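Long-range contact in phosphodiesterase (Salpingoeca rosetta, PDB 7D7P), which belongs to the cyclic nucleotide phosphodiesterase family, an all-helical fold of the HD-type clan that carries a zinc and a magnesium ion: residues E129-M139 and L241-L252. Sequence-based numbering, arbitrary orientation.
Sequences EFITEVELLAM and LAENNDQRLFVL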
loop_
_atom_site.group_PDB
_atom_site.type_symbol
_atom_site.label_atom_id
_atom_site.label_comp_id
_atom_site.label_asym_id
_atom_site.label_seq_id
_atom_site.Cartn_x
_atom_site.Cartn_y
_atom_site.Cartn_z
ATOM N N GLU A 129 -32.767 -7.429 1.067
ATOM C CA GLU A 129 -33.422 -8.431 1.896
ATOM C C GLU A 129 -33.377 -8.128 3.390
ATOM O O GLU A 129 -33.880 -8.934 4.179
ATOM C CB GLU A 129 -32.817 -9.814 1.623
ATOM C CG GLU A 129 -33.154 -10.358 0.236
ATOM C CD GLU A 129 -33.236 -11.874 0.199
ATOM O OE1 GLU A 129 -32.968 -12.512 1.238
ATOM O OE2 GLU A 129 -33.567 -12.426 -0.873
ATOM N N PHE A 130 -32.804 -6.999 3.808
ATOM C CA PHE A 130 -32.890 -6.606 5.211
ATOM C C PHE A 130 -33.295 -5.158 5.444
ATOM O O PHE A 130 -33.846 -4.868 6.513
ATOM C CB PHE A 130 -31.567 -6.888 5.950
ATOM C CG PHE A 130 -30.355 -6.205 5.363
ATOM C CD1 PHE A 130 -30.066 -4.883 5.665
ATOM C CD2 PHE A 130 -29.480 -6.905 4.548
ATOM C CE1 PHE A 130 -28.944 -4.264 5.140
ATOM C CE2 PHE A 130 -28.355 -6.291 4.022
ATOM C CZ PHE A 130 -28.088 -4.969 4.318
ATOM N N ILE A 131 -33.067 -4.246 4.497
ATOM C CA ILE A 131 -33.476 -2.860 4.695
ATOM C C ILE A 131 -34.997 -2.769 4.682
ATOM O O ILE A 131 -35.679 -3.486 3.936
ATOM C CB ILE A 131 -32.847 -1.943 3.630
ATOM C CG1 ILE A 131 -32.916 -0.480 4.076
ATOM C CG2 ILE A 131 -33.532 -2.104 2.279
ATOM C CD1 ILE A 131 -32.242 0.485 3.121
ATOM N N THR A 132 -35.539 -1.900 5.528
ATOM C CA THR A 132 -36.976 -1.678 5.563
ATOM C C THR A 132 -37.365 -0.564 4.598
ATOM O O THR A 132 -36.525 0.184 4.092
ATOM C CB THR A 132 -37.444 -1.339 6.980
ATOM O OG1 THR A 132 -37.163 0.040 7.262
ATOM C CG2 THR A 132 -36.742 -2.222 8.003
ATOM N N GLU A 133 -38.672 -0.459 4.349
ATOM C CA GLU A 133 -39.179 0.558 3.435
ATOM C C GLU A 133 -38.884 1.962 3.946
ATOM O O GLU A 133 -38.497 2.844 3.172
ATOM C CB GLU A 133 -40.681 0.370 3.227
ATOM C CG GLU A 133 -41.213 1.018 1.966
ATOM C CD GLU A 133 -40.722 0.325 0.714
ATOM O OE1 GLU A 133 -40.656 -0.924 0.713
ATOM O OE2 GLU A 133 -40.401 1.026 -0.268
ATOM N N VAL A 134 -39.064 2.189 5.249
ATOM C CA VAL A 134 -38.808 3.512 5.810
ATOM C C VAL A 134 -37.319 3.835 5.755
ATOM O O VAL A 134 -36.928 4.958 5.414
ATOM C CB VAL A 134 -39.365 3.601 7.243
ATOM C CG1 VAL A 134 -38.836 4.841 7.951
ATOM C CG2 VAL A 134 -40.888 3.610 7.223
ATOM N N GLU A 135 -36.465 2.857 6.070
ATOM C CA GLU A 135 -35.023 3.084 6.013
ATOM C C GLU A 135 -34.550 3.336 4.585
ATOM O O GLU A 135 -33.591 4.087 4.379
ATOM C CB GLU A 135 -34.277 1.895 6.622
ATOM C CG GLU A 135 -34.494 1.730 8.123
ATOM C CD GLU A 135 -34.101 0.354 8.628
ATOM O OE1 GLU A 135 -33.799 -0.530 7.795
ATOM O OE2 GLU A 135 -34.101 0.154 9.862
ATOM N N LEU A 136 -35.205 2.728 3.595
ATOM C CA LEU A 136 -34.846 2.987 2.205
ATOM C C LEU A 136 -35.134 4.434 1.828
ATOM O O LEU A 136 -34.289 5.111 1.229
ATOM C CB LEU A 136 -35.599 2.030 1.279
ATOM C CG LEU A 136 -35.367 2.213 -0.221
ATOM C CD1 LEU A 136 -33.905 1.982 -0.575
ATOM C CD2 LEU A 136 -36.275 1.285 -1.021
ATOM N N LEU A 137 -36.329 4.925 2.171
ATOM C CA LEU A 137 -36.650 6.330 1.939
ATOM C C LEU A 137 -35.685 7.243 2.684
ATOM O O LEU A 137 -35.272 8.282 2.157
ATOM C CB LEU A 137 -38.093 6.613 2.361
ATOM C CG LEU A 137 -38.564 8.068 2.328
ATOM C CD1 LEU A 137 -38.566 8.606 0.903
ATOM C CD2 LEU A 137 -39.945 8.201 2.960
ATOM N N ALA A 138 -35.306 6.865 3.909
ATOM C CA ALA A 138 -34.373 7.678 4.683
ATOM C C ALA A 138 -32.994 7.733 4.036
ATOM O O ALA A 138 -32.319 8.766 4.109
ATOM C CB ALA A 138 -34.261 7.139 6.109
ATOM N N MET A 139 -32.555 6.639 3.410
ATOM C CA MET A 139 -31.234 6.637 2.788
ATOM C C MET A 139 -31.197 7.543 1.563
ATOM O O MET A 139 -30.173 8.179 1.288
ATOM C CB MET A 139 -30.829 5.211 2.420
ATOM C CG MET A 139 -30.555 4.325 3.630
ATOM S SD MET A 139 -29.247 4.986 4.683
ATOM C CE MET A 139 -27.829 4.758 3.611
ATOM N N LEU A 241 -29.365 -9.558 9.823
ATOM C CA LEU A 241 -29.486 -8.108 9.900
ATOM C C LEU A 241 -30.938 -7.651 9.971
ATOM O O LEU A 241 -31.210 -6.575 10.513
ATOM C CB LEU A 241 -28.791 -7.460 8.702
ATOM C CG LEU A 241 -27.260 -7.446 8.762
ATOM C CD1 LEU A 241 -26.662 -7.106 7.404
ATOM C CD2 LEU A 241 -26.780 -6.470 9.823
ATOM N N ALA A 242 -31.876 -8.451 9.454
ATOM C CA ALA A 242 -33.277 -8.050 9.439
ATOM C C ALA A 242 -33.881 -7.963 10.835
ATOM O O ALA A 242 -34.954 -7.373 10.994
ATOM C CB ALA A 242 -34.091 -9.021 8.582
ATOM N N GLU A 243 -33.221 -8.528 11.845
ATOM C CA GLU A 243 -33.722 -8.492 13.213
ATOM C C GLU A 243 -32.917 -7.595 14.138
ATOM O O GLU A 243 -33.465 -7.106 15.128
ATOM C CB GLU A 243 -33.758 -9.908 13.804
ATOM N N ASN A 244 -31.638 -7.367 13.845
ATOM C CA ASN A 244 -30.776 -6.527 14.678
ATOM C C ASN A 244 -30.838 -5.101 14.141
ATOM O O ASN A 244 -30.208 -4.777 13.131
ATOM C CB ASN A 244 -29.350 -7.066 14.689
ATOM C CG ASN A 244 -28.538 -6.552 15.864
ATOM O OD1 ASN A 244 -28.812 -5.480 16.406
ATOM N ND2 ASN A 244 -27.526 -7.315 16.261
ATOM N N ASN A 245 -31.594 -4.242 14.829
ATOM C CA ASN A 245 -31.826 -2.888 14.335
ATOM C C ASN A 245 -30.557 -2.047 14.385
ATOM O O ASN A 245 -30.242 -1.325 13.431
ATOM C CB ASN A 245 -32.941 -2.222 15.141
ATOM C CG ASN A 245 -34.299 -2.826 14.862
ATOM O OD1 ASN A 245 -34.430 -3.730 14.038
ATOM N ND2 ASN A 245 -35.320 -2.328 15.549
ATOM N N ASP A 246 -29.823 -2.113 15.496
ATOM C CA ASP A 246 -28.631 -1.285 15.640
ATOM C C ASP A 246 -27.528 -1.736 14.690
ATOM O O ASP A 246 -26.796 -0.903 14.140
ATOM C CB ASP A 246 -28.148 -1.314 17.090
ATOM C CG ASP A 246 -28.984 -0.430 18.001
ATOM O OD1 ASP A 246 -30.228 -0.462 17.892
ATOM O OD2 ASP A 246 -28.394 0.298 18.825
ATOM N N GLN A 247 -27.399 -3.047 14.481
ATOM C CA GLN A 247 -26.407 -3.555 13.540
ATOM C C GLN A 247 -26.790 -3.234 12.099
ATOM O O GLN A 247 -25.910 -3.024 11.257
ATOM C CB GLN A 247 -26.239 -5.063 13.730
ATOM C CG GLN A 247 -25.037 -5.662 13.027
ATOM C CD GLN A 247 -24.597 -6.973 13.653
ATOM O OE1 GLN A 247 -24.290 -7.033 14.844
ATOM N NE2 GLN A 247 -24.568 -8.031 12.851
ATOM N N ARG A 248 -28.090 -3.190 11.799
ATOM C CA ARG A 248 -28.526 -2.803 10.461
ATOM C C ARG A 248 -28.268 -1.323 10.206
ATOM O O ARG A 248 -27.895 -0.936 9.092
ATOM C CB ARG A 248 -30.008 -3.132 10.272
ATOM C CG ARG A 248 -30.524 -2.871 8.864
ATOM C CD ARG A 248 -31.936 -3.410 8.673
ATOM N NE ARG A 248 -32.932 -2.659 9.433
ATOM C CZ ARG A 248 -33.549 -3.119 10.518
ATOM N NH1 ARG A 248 -33.270 -4.331 10.977
ATOM N NH2 ARG A 248 -34.443 -2.366 11.146
ATOM N N LEU A 249 -28.459 -0.480 11.224
ATOM C CA LEU A 249 -28.160 0.940 11.071
ATOM C C LEU A 249 -26.671 1.165 10.839
ATOM O O LEU A 249 -26.283 2.038 10.051
ATOM C CB LEU A 249 -28.637 1.717 12.299
ATOM C CG LEU A 249 -28.370 3.225 12.281
ATOM C CD1 LEU A 249 -28.947 3.865 11.022
ATOM C CD2 LEU A 249 -28.922 3.899 13.530
ATOM N N PHE A 250 -25.821 0.387 11.515
ATOM C CA PHE A 250 -24.383 0.481 11.281
ATOM C C PHE A 250 -24.045 0.197 9.822
ATOM O O PHE A 250 -23.215 0.893 9.222
ATOM C CB PHE A 250 -23.640 -0.485 12.205
ATOM C CG PHE A 250 -22.168 -0.606 11.907
ATOM C CD1 PHE A 250 -21.280 0.364 12.340
ATOM C CD2 PHE A 250 -21.675 -1.695 11.209
ATOM C CE1 PHE A 250 -19.929 0.256 12.073
ATOM C CE2 PHE A 250 -20.324 -1.809 10.940
ATOM C CZ PHE A 250 -19.451 -0.832 11.371
ATOM N N VAL A 251 -24.685 -0.817 9.235
ATOM C CA VAL A 251 -24.439 -1.163 7.837
ATOM C C VAL A 251 -24.883 -0.033 6.916
ATOM O O VAL A 251 -24.192 0.303 5.947
ATOM C CB VAL A 251 -25.139 -2.491 7.491
ATOM C CG1 VAL A 251 -25.145 -2.723 5.986
ATOM C CG2 VAL A 251 -24.462 -3.646 8.215
ATOM N N LEU A 252 -26.040 0.571 7.201
ATOM C CA LEU A 252 -26.490 1.710 6.405
ATOM C C LEU A 252 -25.498 2.865 6.487
ATOM O O LEU A 252 -25.201 3.510 5.475
ATOM C CB LEU A 252 -27.877 2.162 6.864
ATOM C CG LEU A 252 -28.993 1.115 6.818
ATOM C CD1 LEU A 252 -30.310 1.716 7.283
ATOM C CD2 LEU A 252 -29.127 0.530 5.421
#
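R248 and E135 form a side-on salt bridge between the first turns of helices 245-260 and 133-145. R248 NE gives a hydrogen bond of 2.8 Å to the syn lone pair of E135 OE1, and R248 NH2 reaches E135 OE2, also at 2.8 Å; the carboxylate and guanidinium planes are turned 34° apart. E135 OE1 also accepts from T132 N, which meets it from above the carboxylate plane, while E135 N bonds T132 OG1 at 3.1 Å, completing a capping box. R248 NH1 donates in plane to L241 O (3.1 Å); NH2 also donates to N245 OD1, from above the amide plane. Apolar packing centres on F130. Its CG lies between the backbone N and carbonyl carbon (chi1 58°), laying the ring beside L241, whose CD1 sits over the middle of one face in a CH-pi contact, 3.9 Å from the ring centroid. R248 CG and V251 CG1 approach obliquely. L252 CD2 packs on I131 CD1 and L252 CD1 on E135 CB; M139 SD rests 3.8 Å from L252 CB. R205 of helix 200-215 forms a second salt bridge with E135 OE2. Two arginines thus share one buried carboxylate; their charges probably favour its ionised form, and the bonds tie the capped start of helix 133-145 to helices 200-215 and 245-260.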